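Local coordinates for ABC transporter substrate-binding protein (Staphylococcus aureus subsp. aureus NCTC 8325, PDB 3UN6) that probably serves as the substrate-binding component of an ABC-type import system and holds a bound zinc ion, its natural substrate being unknown, at residues A48-T53 against Q242-S247; Y65-V70 against Q238-D243; V110-H115 against D217-V222; L42-S47 against A192-A197. One frame throughout, in Å; residues are numbered along the deposited sequence.

Interaction 1: A48-T53 against Q242-S247; sequences ANLMMT and QDYKKS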
loop_
_atom_site.group_PDB
_atom_site.type_symbol
_atom_site.label_atom_id
_atom_site.label_comp_id
_atom_site.label_asym_id
_atom_site.label_seq_id
_atom_site.Cartn_x
_atom_site.Cartn_y
_atom_site.Cartn_z
ATOM N N ALA A 48 6.365 4.278 -3.682
ATOM C CA ALA A 48 7.534 5.105 -3.971
ATOM C C ALA A 48 8.720 4.350 -4.581
ATOM O O ALA A 48 9.537 4.959 -5.259
ATOM C CB ALA A 48 7.978 5.834 -2.708
ATOM N N ASN A 49 8.815 3.039 -4.352
ATOM C CA ASN A 49 9.903 2.272 -4.966
ATOM C C ASN A 49 9.757 2.235 -6.497
ATOM O O ASN A 49 10.728 2.048 -7.189
ATOM C CB ASN A 49 10.021 0.848 -4.412
ATOM C CG ASN A 49 11.366 0.214 -4.744
ATOM O OD1 ASN A 49 12.408 0.833 -4.578
ATOM N ND2 ASN A 49 11.342 -1.006 -5.226
ATOM N N LEU A 50 8.547 2.417 -7.015
ATOM C CA LEU A 50 8.353 2.514 -8.469
ATOM C C LEU A 50 9.018 3.789 -9.014
ATOM O O LEU A 50 9.571 3.772 -10.125
ATOM C CB LEU A 50 6.867 2.526 -8.838
ATOM C CG LEU A 50 6.118 1.207 -8.713
ATOM C CD1 LEU A 50 4.643 1.443 -8.993
ATOM C CD2 LEU A 50 6.707 0.186 -9.667
HETATM N N MSE A 51 8.963 4.880 -8.234
HETATM C CA MSE A 51 9.573 6.155 -8.634
HETATM C C MSE A 51 11.092 5.955 -8.679
HETATM O O MSE A 51 11.781 6.395 -9.614
HETATM C CB MSE A 51 9.263 7.285 -7.637
HETATM C CG MSE A 51 7.796 7.479 -7.117
HETATM SE SE MSE A 51 6.376 7.768 -8.404
HETATM C CE MSE A 51 5.865 5.892 -8.755
HETATM N N MSE A 52 11.626 5.299 -7.653
HETATM C CA MSE A 52 13.059 5.026 -7.627
HETATM C C MSE A 52 13.458 4.166 -8.826
HETATM O O MSE A 52 14.495 4.429 -9.460
HETATM C CB MSE A 52 13.471 4.331 -6.335
HETATM C CG MSE A 52 14.908 4.056 -6.269
HETATM SE SE MSE A 52 15.998 5.721 -6.161
HETATM C CE MSE A 52 17.619 4.984 -6.894
ATOM N N THR A 53 12.644 3.153 -9.140
ATOM C CA THR A 53 12.923 2.253 -10.272
ATOM C C THR A 53 13.042 3.055 -11.563
ATOM O O THR A 53 13.970 2.857 -12.344
ATOM C CB THR A 53 11.845 1.156 -10.397
ATOM O OG1 THR A 53 11.766 0.440 -9.158
ATOM C CG2 THR A 53 12.170 0.189 -11.525
ATOM N N GLN A 242 14.205 -6.786 -11.403
ATOM C CA GLN A 242 15.610 -6.621 -11.021
ATOM C C GLN A 242 15.933 -5.146 -10.691
ATOM O O GLN A 242 16.609 -4.866 -9.717
ATOM C CB GLN A 242 16.507 -7.102 -12.149
ATOM C CG GLN A 242 18.000 -6.785 -11.941
ATOM C CD GLN A 242 18.673 -7.693 -10.946
ATOM O OE1 GLN A 242 19.037 -8.840 -11.274
ATOM N NE2 GLN A 242 18.902 -7.177 -9.732
ATOM N N ASP A 243 15.457 -4.216 -11.520
ATOM C CA ASP A 243 15.659 -2.808 -11.264
ATOM C C ASP A 243 14.889 -2.427 -10.013
ATOM O O ASP A 243 15.367 -1.667 -9.191
ATOM C CB ASP A 243 15.224 -1.978 -12.465
ATOM C CG ASP A 243 16.099 -2.227 -13.666
ATOM O OD1 ASP A 243 17.246 -2.701 -13.451
ATOM O OD2 ASP A 243 15.653 -1.951 -14.797
ATOM N N TYR A 244 13.700 -2.986 -9.882
ATOM C CA TYR A 244 12.858 -2.777 -8.716
ATOM C C TYR A 244 13.562 -3.266 -7.438
ATOM O O TYR A 244 13.508 -2.600 -6.409
ATOM C CB TYR A 244 11.515 -3.499 -8.940
ATOM C CG TYR A 244 10.454 -3.257 -7.883
ATOM C CD1 TYR A 244 9.536 -2.236 -8.027
ATOM C CD2 TYR A 244 10.362 -4.077 -6.758
ATOM C CE1 TYR A 244 8.566 -2.005 -7.072
ATOM C CE2 TYR A 244 9.387 -3.867 -5.808
ATOM C CZ TYR A 244 8.496 -2.815 -5.968
ATOM O OH TYR A 244 7.519 -2.590 -5.024
ATOM N N LYS A 245 14.235 -4.417 -7.515
ATOM C CA LYS A 245 14.927 -4.992 -6.356
ATOM C C LYS A 245 16.098 -4.098 -5.917
ATOM O O LYS A 245 16.234 -3.773 -4.738
ATOM C CB LYS A 245 15.383 -6.409 -6.671
ATOM C CG LYS A 245 16.117 -7.091 -5.540
ATOM C CD LYS A 245 16.223 -8.572 -5.806
ATOM C CE LYS A 245 16.922 -9.291 -4.660
ATOM N NZ LYS A 245 16.969 -10.756 -4.918
ATOM N N LYS A 246 16.929 -3.695 -6.881
ATOM C CA LYS A 246 18.041 -2.789 -6.620
ATOM C C LYS A 246 17.523 -1.495 -5.963
ATOM O O LYS A 246 18.096 -1.006 -4.971
ATOM C CB LYS A 246 18.762 -2.438 -7.925
ATOM C CG LYS A 246 19.378 -3.610 -8.694
ATOM C CD LYS A 246 20.103 -3.118 -9.962
ATOM C CE LYS A 246 20.680 -4.262 -10.808
ATOM N NZ LYS A 246 21.650 -5.110 -10.070
ATOM N N SER A 247 16.422 -0.959 -6.515
ATOM C CA SER A 247 15.823 0.287 -6.023
ATOM C C SER A 247 15.386 0.180 -4.571
ATOM O O SER A 247 15.554 1.122 -3.785
ATOM C CB SER A 247 14.624 0.691 -6.890
ATOM O OG SER A 247 15.055 1.027 -8.199
#
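N49 carries this contact between helix 48-58 and helix 234-250, its side-chain amide lying over the ring of Y244 while it grips the backbone of the same residue. N49 ND2 sits over the middle of one ring face, 3.5 Å from Y244 CZ, with the amide plane steeply tilted against the ring. N49 ND2 also donates to Y244 O at 2.9 Å, in a nearly straight bond (162° at the hydrogen). N49 CG, anti to the backbone N (chi1 -163°), carries the amide across to the tyrosine. On the other branch, N49 OD1 lies 3.2 Å from S247 CB. S247 CB is also pressed tightly on M52 CG, at 3.4 Å. At the ring's edge L50 CD2 meets Y244 CE1 at 3.9 Å, and T53 lays OG1 against Y244 CA and CG2 against D243 CB.

The hydroxyls of T53 and S247 bond back to their own helices. T53 OG1 donates to N49 O at 2.7 Å, and T53 N reaches the same oxygen from the opposite face of its plane; S247 OG and S247 N share D243 O likewise. Further out, Y244 OH hydrogen-bonds to L112 O, and the D243 carboxylate meets the hydroxyls of Y60 and Y65. T53 and L50 touch L67 and L69 of strand 66-71, at the edge of the five-stranded sheet. The helical segments approach to 8.5 Å between axes, at 109°.

The N49 amide thus bridges two closely packed, buried helices through its bond to Y244 O, and the ring face of Y244 would add a weak attraction.

Interaction 2: Y65-V70 against Q238-D243; sequences YKLELV and QAFVQD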
loop_
_atom_site.group_PDB
_atom_site.type_symbol
_atom_site.label_atom_id
_atom_site.label_comp_id
_atom_site.label_asym_id
_atom_site.label_seq_id
_atom_site.Cartn_x
_atom_site.Cartn_y
_atom_site.Cartn_z
ATOM N N TYR A 65 13.705 -1.746 -21.249
ATOM C CA TYR A 65 12.266 -1.527 -21.412
ATOM C C TYR A 65 12.007 -0.053 -21.094
ATOM O O TYR A 65 12.925 0.671 -20.681
ATOM C CB TYR A 65 11.469 -2.427 -20.443
ATOM C CG TYR A 65 11.845 -2.207 -18.979
ATOM C CD1 TYR A 65 11.073 -1.416 -18.144
ATOM C CD2 TYR A 65 13.016 -2.750 -18.458
ATOM C CE1 TYR A 65 11.454 -1.194 -16.807
ATOM C CE2 TYR A 65 13.403 -2.527 -17.139
ATOM C CZ TYR A 65 12.629 -1.757 -16.326
ATOM O OH TYR A 65 13.045 -1.548 -15.031
ATOM N N LYS A 66 10.780 0.392 -21.327
ATOM C CA LYS A 66 10.353 1.736 -20.964
ATOM C C LYS A 66 9.309 1.560 -19.867
ATOM O O LYS A 66 8.448 0.667 -19.939
ATOM C CB LYS A 66 9.724 2.479 -22.130
ATOM C CG LYS A 66 10.635 2.708 -23.300
ATOM C CD LYS A 66 9.925 3.509 -24.380
ATOM C CE LYS A 66 10.780 3.610 -25.624
ATOM N NZ LYS A 66 10.096 4.323 -26.734
ATOM N N LEU A 67 9.391 2.395 -18.846
ATOM C CA LEU A 67 8.482 2.331 -17.730
ATOM C C LEU A 67 7.607 3.575 -17.724
ATOM O O LEU A 67 8.106 4.706 -17.617
ATOM C CB LEU A 67 9.276 2.212 -16.423
ATOM C CG LEU A 67 8.515 2.105 -15.097
ATOM C CD1 LEU A 67 7.503 0.959 -15.119
ATOM C CD2 LEU A 67 9.505 1.934 -13.963
ATOM N N GLU A 68 6.304 3.369 -17.873
ATOM C CA GLU A 68 5.349 4.465 -17.815
ATOM C C GLU A 68 4.562 4.293 -16.532
ATOM O O GLU A 68 3.936 3.243 -16.317
ATOM C CB GLU A 68 4.409 4.474 -19.024
ATOM C CG GLU A 68 3.227 5.438 -18.852
ATOM C CD GLU A 68 2.417 5.658 -20.123
ATOM O OE1 GLU A 68 1.283 6.190 -20.015
ATOM O OE2 GLU A 68 2.905 5.308 -21.229
ATOM N N LEU A 69 4.617 5.307 -15.668
ATOM C CA LEU A 69 3.902 5.272 -14.404
ATOM C C LEU A 69 2.571 6.028 -14.566
ATOM O O LEU A 69 2.548 7.218 -14.863
ATOM C CB LEU A 69 4.754 5.892 -13.305
ATOM C CG LEU A 69 6.104 5.233 -13.032
ATOM C CD1 LEU A 69 6.861 6.056 -11.994
ATOM C CD2 LEU A 69 5.945 3.793 -12.561
ATOM N N VAL A 70 1.470 5.330 -14.326
ATOM C CA VAL A 70 0.127 5.882 -14.525
ATOM C C VAL A 70 -0.544 6.108 -13.152
ATOM O O VAL A 70 -0.792 5.143 -12.398
ATOM C CB VAL A 70 -0.702 4.905 -15.398
ATOM C CG1 VAL A 70 -2.092 5.467 -15.716
ATOM C CG2 VAL A 70 0.058 4.574 -16.690
ATOM N N GLN A 238 11.647 -9.814 -15.921
ATOM C CA GLN A 238 12.790 -10.048 -15.047
ATOM C C GLN A 238 13.659 -8.793 -14.920
ATOM O O GLN A 238 14.099 -8.479 -13.841
ATOM C CB GLN A 238 13.635 -11.226 -15.561
ATOM C CG GLN A 238 14.797 -11.592 -14.637
ATOM C CD GLN A 238 14.320 -12.122 -13.284
ATOM O OE1 GLN A 238 13.731 -13.210 -13.205
ATOM N NE2 GLN A 238 14.606 -11.373 -12.210
ATOM N N ALA A 239 13.919 -8.098 -16.021
ATOM C CA ALA A 239 14.734 -6.867 -15.984
ATOM C C ALA A 239 14.043 -5.830 -15.089
ATOM O O ALA A 239 14.662 -5.220 -14.223
ATOM C CB ALA A 239 14.953 -6.310 -17.396
ATOM N N PHE A 240 12.740 -5.688 -15.260
ATOM C CA PHE A 240 11.978 -4.741 -14.440
ATOM C C PHE A 240 12.028 -5.060 -12.915
ATOM O O PHE A 240 12.343 -4.192 -12.096
ATOM C CB PHE A 240 10.544 -4.632 -14.979
ATOM C CG PHE A 240 9.639 -3.874 -14.093
ATOM C CD1 PHE A 240 9.954 -2.574 -13.724
ATOM C CD2 PHE A 240 8.480 -4.447 -13.616
ATOM C CE1 PHE A 240 9.144 -1.853 -12.890
ATOM C CE2 PHE A 240 7.648 -3.732 -12.783
ATOM C CZ PHE A 240 7.994 -2.412 -12.418
ATOM N N VAL A 241 11.770 -6.309 -12.550
ATOM C CA VAL A 241 11.804 -6.716 -11.139
ATOM C C VAL A 241 13.212 -6.564 -10.558
ATOM O O VAL A 241 13.383 -6.259 -9.380
ATOM C CB VAL A 241 11.336 -8.170 -10.971
ATOM C CG1 VAL A 241 11.662 -8.692 -9.569
ATOM C CG2 VAL A 241 9.858 -8.260 -11.267
ATOM N N GLN A 242 14.205 -6.786 -11.403
ATOM C CA GLN A 242 15.610 -6.621 -11.021
ATOM C C GLN A 242 15.933 -5.146 -10.691
ATOM O O GLN A 242 16.609 -4.866 -9.717
ATOM C CB GLN A 242 16.507 -7.102 -12.149
ATOM C CG GLN A 242 18.000 -6.785 -11.941
ATOM C CD GLN A 242 18.673 -7.693 -10.946
ATOM O OE1 GLN A 242 19.037 -8.840 -11.274
ATOM N NE2 GLN A 242 18.902 -7.177 -9.732
ATOM N N ASP A 243 15.457 -4.216 -11.520
ATOM C CA ASP A 243 15.659 -2.808 -11.264
ATOM C C ASP A 243 14.889 -2.427 -10.013
ATOM O O ASP A 243 15.367 -1.667 -9.191
ATOM C CB ASP A 243 15.224 -1.978 -12.465
ATOM C CG ASP A 243 16.099 -2.227 -13.666
ATOM O OD1 ASP A 243 17.246 -2.701 -13.451
ATOM O OD2 ASP A 243 15.653 -1.951 -14.797
#
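F240 and Y65 form the apolar centre, where the start of strand 66-71 meets helix 234-250. F240 CB lies over one face of the Y65 ring, displaced toward its rim, 4.1 Å from the ring centroid in a CH-pi contact. The rings themselves meet obliquely, planes 75° apart, and Y65 CE1 comes within 3.7 Å of F240 CD1. Y65 CG stands between its own backbone N and carbonyl carbon (chi1 58°), the crowded position, and from there the ring extends to the helix with one face on F240 CB. Farther round the F240 ring, L67 adds both methyls, L67 CD1 lying 3.9 Å from F240 CE1. A239 CB touches Y65 on the CE2 side, and L57 of helix 48-58 packs on Y65, L67 and D243 alike.

Toward the polar edge, Y65 OH lies in the plane of the F240 ring, at its rim, 3.5 Å from F240 CD1. Y65 OH donates to D243 OD2 at 2.6 Å, the two side chains meeting tip to tip with ring and carboxylate planes only 23° apart. The hydroxyl uses the anti lone pair of OD2, on the side away from OD1. OD1 is itself hydrogen-bonded to Y60 OH.

Two tyrosine hydroxyls thus hold the two oxygens of a buried carboxylate, fixing its rotation. They would be expected to favour its charged form, while the aromatic and aliphatic groups close the seam between this outermost strand and the helix.

Interaction 3: V110-H115 against D217-V222; sequences VALGHH and DAYCCV. With ZN (zinc ion), chain B.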
loop_
_atom_site.group_PDB
_atom_site.type_symbol
_atom_site.label_atom_id
_atom_site.label_comp_id
_atom_site.label_asym_id
_atom_site.label_seq_id
_atom_site.Cartn_x
_atom_site.Cartn_y
_atom_site.Cartn_z
ATOM N N VAL A 110 4.535 -10.128 -7.164
ATOM C CA VAL A 110 5.954 -10.456 -7.364
ATOM C C VAL A 110 6.838 -9.914 -6.274
ATOM O O VAL A 110 7.918 -10.473 -6.014
ATOM C CB VAL A 110 6.427 -10.004 -8.766
ATOM C CG1 VAL A 110 5.584 -10.715 -9.832
ATOM C CG2 VAL A 110 6.363 -8.474 -8.935
ATOM N N ALA A 111 6.387 -8.864 -5.595
ATOM C CA ALA A 111 7.171 -8.285 -4.502
ATOM C C ALA A 111 6.354 -7.318 -3.675
ATOM O O ALA A 111 5.307 -6.832 -4.112
ATOM C CB ALA A 111 8.409 -7.572 -5.061
ATOM N N LEU A 112 6.838 -7.015 -2.480
ATOM C CA LEU A 112 6.175 -5.995 -1.649
ATOM C C LEU A 112 6.514 -4.601 -2.192
ATOM O O LEU A 112 7.525 -4.425 -2.860
ATOM C CB LEU A 112 6.698 -6.075 -0.210
ATOM C CG LEU A 112 6.472 -7.361 0.573
ATOM C CD1 LEU A 112 7.236 -7.282 1.904
ATOM C CD2 LEU A 112 4.947 -7.610 0.778
ATOM N N GLY A 113 5.667 -3.624 -1.943
ATOM C CA GLY A 113 5.978 -2.251 -2.300
ATOM C C GLY A 113 6.805 -1.581 -1.186
ATOM O O GLY A 113 7.548 -0.641 -1.432
ATOM N N HIS A 114 6.719 -2.112 0.031
ATOM C CA HIS A 114 7.315 -1.465 1.187
ATOM C C HIS A 114 7.017 -2.270 2.450
ATOM O O HIS A 114 6.306 -3.281 2.410
ATOM C CB HIS A 114 6.530 -0.181 1.394
ATOM C CG HIS A 114 5.106 -0.474 1.717
ATOM N ND1 HIS A 114 4.610 -0.419 3.002
ATOM C CD2 HIS A 114 4.127 -1.022 0.957
ATOM C CE1 HIS A 114 3.353 -0.828 2.996
ATOM N NE2 HIS A 114 3.042 -1.211 1.769
ATOM N N HIS A 115 7.563 -1.805 3.566
ATOM C CA HIS A 115 7.224 -2.331 4.905
ATOM C C HIS A 115 6.708 -1.128 5.693
ATOM O O HIS A 115 7.211 -0.009 5.524
ATOM C CB HIS A 115 8.411 -2.956 5.636
ATOM C CG HIS A 115 8.941 -4.195 4.988
ATOM N ND1 HIS A 115 8.470 -5.453 5.285
ATOM C CD2 HIS A 115 9.895 -4.365 4.046
ATOM C CE1 HIS A 115 9.112 -6.344 4.555
ATOM N NE2 HIS A 115 9.984 -5.712 3.799
ATOM N N ASP A 217 4.697 -5.273 11.097
ATOM C CA ASP A 217 5.034 -5.611 9.715
ATOM C C ASP A 217 3.903 -6.287 8.929
ATOM O O ASP A 217 4.119 -7.273 8.212
ATOM C CB ASP A 217 6.325 -6.452 9.656
ATOM C CG ASP A 217 6.899 -6.570 8.202
ATOM O OD1 ASP A 217 6.624 -5.685 7.341
ATOM O OD2 ASP A 217 7.631 -7.552 7.932
ATOM N N ALA A 218 2.692 -5.771 9.088
ATOM C CA ALA A 218 1.574 -6.255 8.316
ATOM C C ALA A 218 1.803 -5.864 6.863
ATOM O O ALA A 218 2.102 -4.715 6.561
ATOM C CB ALA A 218 0.268 -5.631 8.822
ATOM N N TYR A 219 1.679 -6.806 5.947
ATOM C CA TYR A 219 1.830 -6.451 4.560
ATOM C C TYR A 219 0.649 -5.559 4.151
ATOM O O TYR A 219 -0.482 -5.729 4.649
ATOM C CB TYR A 219 1.902 -7.688 3.666
ATOM C CG TYR A 219 3.129 -8.553 3.813
ATOM C CD1 TYR A 219 4.292 -8.089 4.443
ATOM C CD2 TYR A 219 3.172 -9.800 3.202
ATOM C CE1 TYR A 219 5.429 -8.892 4.524
ATOM C CE2 TYR A 219 4.303 -10.594 3.257
ATOM C CZ TYR A 219 5.428 -10.140 3.923
ATOM O OH TYR A 219 6.542 -10.936 3.977
ATOM N N CYS A 220 0.924 -4.586 3.280
ATOM C CA CYS A 220 -0.113 -3.701 2.766
ATOM C C CYS A 220 -0.147 -3.710 1.232
ATOM O O CYS A 220 -1.005 -4.324 0.642
ATOM C CB CYS A 220 0.055 -2.285 3.311
ATOM S SG CYS A 220 -1.335 -1.190 2.864
ATOM N N CYS A 221 0.773 -3.021 0.588
ATOM C CA CYS A 221 0.786 -2.989 -0.859
ATOM C C CYS A 221 1.830 -3.911 -1.468
ATOM O O CYS A 221 2.926 -4.078 -0.934
ATOM C CB CYS A 221 0.997 -1.571 -1.372
ATOM S SG CYS A 221 -0.447 -0.462 -1.144
ATOM N N VAL A 222 1.495 -4.452 -2.631
ATOM C CA VAL A 222 2.386 -5.348 -3.387
ATOM C C VAL A 222 2.457 -4.901 -4.849
ATOM O O VAL A 222 1.542 -4.243 -5.361
ATOM C CB VAL A 222 1.853 -6.833 -3.396
ATOM C CG1 VAL A 222 2.125 -7.522 -2.066
ATOM C CG2 VAL A 222 0.380 -6.871 -3.780
HETATM ZN ZN ZN B . -0.633 0.184 1.037
HETATM O O HOH W 1 3.698 -4.440 1.995
HETATM O O HOH W 2 -2.349 1.846 1.005
#
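L112 and V222 face each other as an antiparallel, non-hydrogen-bonded pair, CA to CA 4.2 Å, with diverging side chains. Here the first segment has just turned a corner at A111, where V110 and A111 both face L223 in a classic beta bulge. One residue on, G113 N donates to C221 O at 3.0 Å. Where the backbones part, a water joins them, donating to H114 O and C221 O and accepting from C220 N.

L112 lays CD2 over the centre of one face of the Y219 ring, 3.6 Å from its centroid and 9° off the normal, with CD1 near Y219 CE1; the two side chains cross at about a right angle. The hydroxyl of Y219 bonds to K287 N. H115 ND1 donates in its ring plane to D217 OD1 at 2.8 Å, on the syn side of the carboxylate and slightly out of its plane; H115 NE2 is held by D283 O.

H114, with CG between its backbone N and carbonyl carbon (chi1 63°), presents its ring edge to the two cysteines. H114 NE2 accepts from C221 N, the peptide N-H between them, at 3.1 Å, nearly straight (167°) and close to the ring plane. C220 SG and C221 SG bind the zinc ion at 2.4 and 2.3 Å, with H46 and a water as the remaining observed ligands.

H114 is therefore a second-shell residue, its ring also stacking on that of H46. The sulfurs bind presumably as thiolates.

Interaction 4: L42-S47 against A192-A197; sequences LPITHS and AEPFGA. With ZN (zinc ion), chain B.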
loop_
_atom_site.group_PDB
_atom_site.type_symbol
_atom_site.label_atom_id
_atom_site.label_comp_id
_atom_site.label_asym_id
_atom_site.label_seq_id
_atom_site.Cartn_x
_atom_site.Cartn_y
_atom_site.Cartn_z
ATOM N N LEU A 42 -1.014 4.829 -6.741
ATOM C CA LEU A 42 -1.509 5.969 -5.986
ATOM C C LEU A 42 -0.273 6.643 -5.364
ATOM O O LEU A 42 0.721 5.926 -5.035
ATOM C CB LEU A 42 -2.510 5.556 -4.909
ATOM C CG LEU A 42 -4.002 5.528 -5.272
ATOM C CD1 LEU A 42 -4.371 4.370 -6.252
ATOM C CD2 LEU A 42 -4.825 5.428 -3.959
ATOM N N PRO A 43 -0.311 7.998 -5.177
ATOM C CA PRO A 43 0.827 8.778 -4.635
ATOM C C PRO A 43 0.977 8.665 -3.101
ATOM O O PRO A 43 0.809 9.622 -2.370
ATOM C CB PRO A 43 0.496 10.213 -5.059
ATOM C CG PRO A 43 -1.011 10.264 -5.017
ATOM C CD PRO A 43 -1.490 8.867 -5.411
ATOM N N ILE A 44 1.319 7.463 -2.660
ATOM C CA ILE A 44 1.502 7.141 -1.267
ATOM C C ILE A 44 2.896 6.532 -1.156
ATOM O O ILE A 44 3.459 6.103 -2.163
ATOM C CB ILE A 44 0.476 6.137 -0.816
ATOM C CG1 ILE A 44 0.503 4.901 -1.744
ATOM C CG2 ILE A 44 -0.923 6.788 -0.799
ATOM C CD1 ILE A 44 -0.489 3.803 -1.369
ATOM N N THR A 45 3.457 6.496 0.047
ATOM C CA THR A 45 4.813 5.935 0.231
ATOM C C THR A 45 4.897 4.467 -0.173
ATOM O O THR A 45 5.985 3.966 -0.486
ATOM C CB THR A 45 5.313 6.032 1.681
ATOM O OG1 THR A 45 4.529 5.181 2.528
ATOM C CG2 THR A 45 5.279 7.480 2.185
ATOM N N HIS A 46 3.764 3.781 -0.191
ATOM C CA HIS A 46 3.777 2.376 -0.530
ATOM C C HIS A 46 4.110 2.103 -1.976
ATOM O O HIS A 46 4.430 0.964 -2.324
ATOM C CB HIS A 46 2.465 1.685 -0.155
ATOM C CG HIS A 46 2.139 1.787 1.298
ATOM N ND1 HIS A 46 0.970 1.302 1.829
ATOM C CD2 HIS A 46 2.806 2.375 2.320
ATOM C CE1 HIS A 46 0.948 1.543 3.125
ATOM N NE2 HIS A 46 2.050 2.198 3.449
ATOM N N SER A 47 4.064 3.136 -2.808
ATOM C CA SER A 47 4.371 2.971 -4.220
ATOM C C SER A 47 5.644 3.676 -4.636
ATOM O O SER A 47 5.981 3.656 -5.811
ATOM C CB SER A 47 3.194 3.527 -5.061
ATOM O OG SER A 47 3.207 4.940 -5.043
ATOM N N ALA A 192 -2.240 4.887 4.167
ATOM C CA ALA A 192 -0.801 4.948 3.994
ATOM C C ALA A 192 -0.376 6.400 4.075
ATOM O O ALA A 192 -1.141 7.300 3.720
ATOM C CB ALA A 192 -0.393 4.372 2.635
ATOM N N GLU A 193 0.838 6.640 4.526
ATOM C CA GLU A 193 1.358 7.996 4.477
ATOM C C GLU A 193 1.472 8.314 2.987
ATOM O O GLU A 193 1.557 7.398 2.169
ATOM C CB GLU A 193 2.683 8.095 5.195
ATOM C CG GLU A 193 2.565 7.954 6.718
ATOM C CD GLU A 193 1.830 9.127 7.412
ATOM O OE1 GLU A 193 0.960 9.778 6.793
ATOM O OE2 GLU A 193 2.109 9.374 8.611
ATOM N N PRO A 194 1.471 9.606 2.624
ATOM C CA PRO A 194 1.480 10.771 3.466
ATOM C C PRO A 194 0.119 11.299 3.910
ATOM O O PRO A 194 0.065 12.388 4.444
ATOM C CB PRO A 194 2.143 11.799 2.562
ATOM C CG PRO A 194 1.613 11.454 1.208
ATOM C CD PRO A 194 1.379 9.982 1.206
ATOM N N PHE A 195 -0.945 10.516 3.762
ATOM C CA PHE A 195 -2.279 11.029 4.073
ATOM C C PHE A 195 -2.608 11.192 5.551
ATOM O O PHE A 195 -3.577 11.856 5.892
ATOM C CB PHE A 195 -3.344 10.326 3.216
ATOM C CG PHE A 195 -3.167 10.638 1.763
ATOM C CD1 PHE A 195 -3.532 11.903 1.273
ATOM C CD2 PHE A 195 -2.494 9.765 0.929
ATOM C CE1 PHE A 195 -3.311 12.257 -0.056
ATOM C CE2 PHE A 195 -2.267 10.102 -0.431
ATOM C CZ PHE A 195 -2.673 11.369 -0.910
ATOM N N GLY A 196 -1.765 10.653 6.430
ATOM C CA GLY A 196 -1.931 10.880 7.864
ATOM C C GLY A 196 -1.238 12.186 8.208
ATOM O O GLY A 196 -1.832 13.089 8.820
ATOM N N ALA A 197 0.024 12.295 7.792
ATOM C CA ALA A 197 0.791 13.492 8.031
ATOM C C ALA A 197 0.028 14.689 7.451
ATOM O O ALA A 197 -0.012 15.752 8.062
ATOM C CB ALA A 197 2.169 13.372 7.409
HETATM ZN ZN ZN B . -0.633 0.184 1.037
HETATM O O HOH W 2 -2.349 1.846 1.005
#
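A192, I44 and E193 bury the most surface here, where the loop after strand 36-41 meets the turn following strand 188-192. A192 CB lies over one face of the H46 imidazole, offset toward the rim, though the modelled spacing is too tight to be taken literally. A192 CB also packs on I44 CB, at 4.0 Å. I44 CG2, anti to its carbonyl carbon, points into the edge of the F195 ring, 3.6 Å from F195 CE2, and the two side chains cross at about a right angle.

E193 contributes its backbone: its carbonyl accepts from T45 N, 3.0 Å from N to E193 O, with 166° at the hydrogen. The peptide that follows is cis, and P194 CD rests 3.8 Å from I44 CA and also against P43 O. The E193 side chain bends at chi2 (-68°) toward its own helix start, where OE1 takes both G196 N and A197 N, each 2.9 Å from OE1, holding the turn in shape. H46, covered by A192, binds the zinc ion through ND1 at 2.1 Å; C220, C221 and a water complete the observed site.

Around the contact, E193 and P194 pack on helix 269-277, while I44 touches W75 of helix 75-83. Strand 112-122 passes alongside: A192 and H46 both touch N118, and the backbone of E193 bonds to G117. The contact thus connects two lobes, strand 36-41 belonging to the five-stranded sheet and strand 188-192 to the other, consistent with the two-domain design of type 2 periplasmic binding proteins.

Interactions 1 and 2 are neighbours, centres about 8 Å apart, sharing helix 234-250 and packing together through M51 and L69. Interaction 3 lies about 13 Å from both interaction 1 and interaction 4, measured between centres, and joins them spatially: Y244 OH reaches L112 O, and the H114 ring meets H46. Interactions 2 and 4 are farthest apart, about 21 Å between centres. First segments come in the order of interactions 4, 1, 2, 3 and second segments in the order 4, 3, 2, 1, so 4 crosses the other three. Interactions 3 and 4 bring H46, C220 and C221 to one zinc ion, where the two sheets approach; interaction 1 packs two helices together, and interaction 2 packs helix 234-250 on the five-stranded sheet's outermost strand.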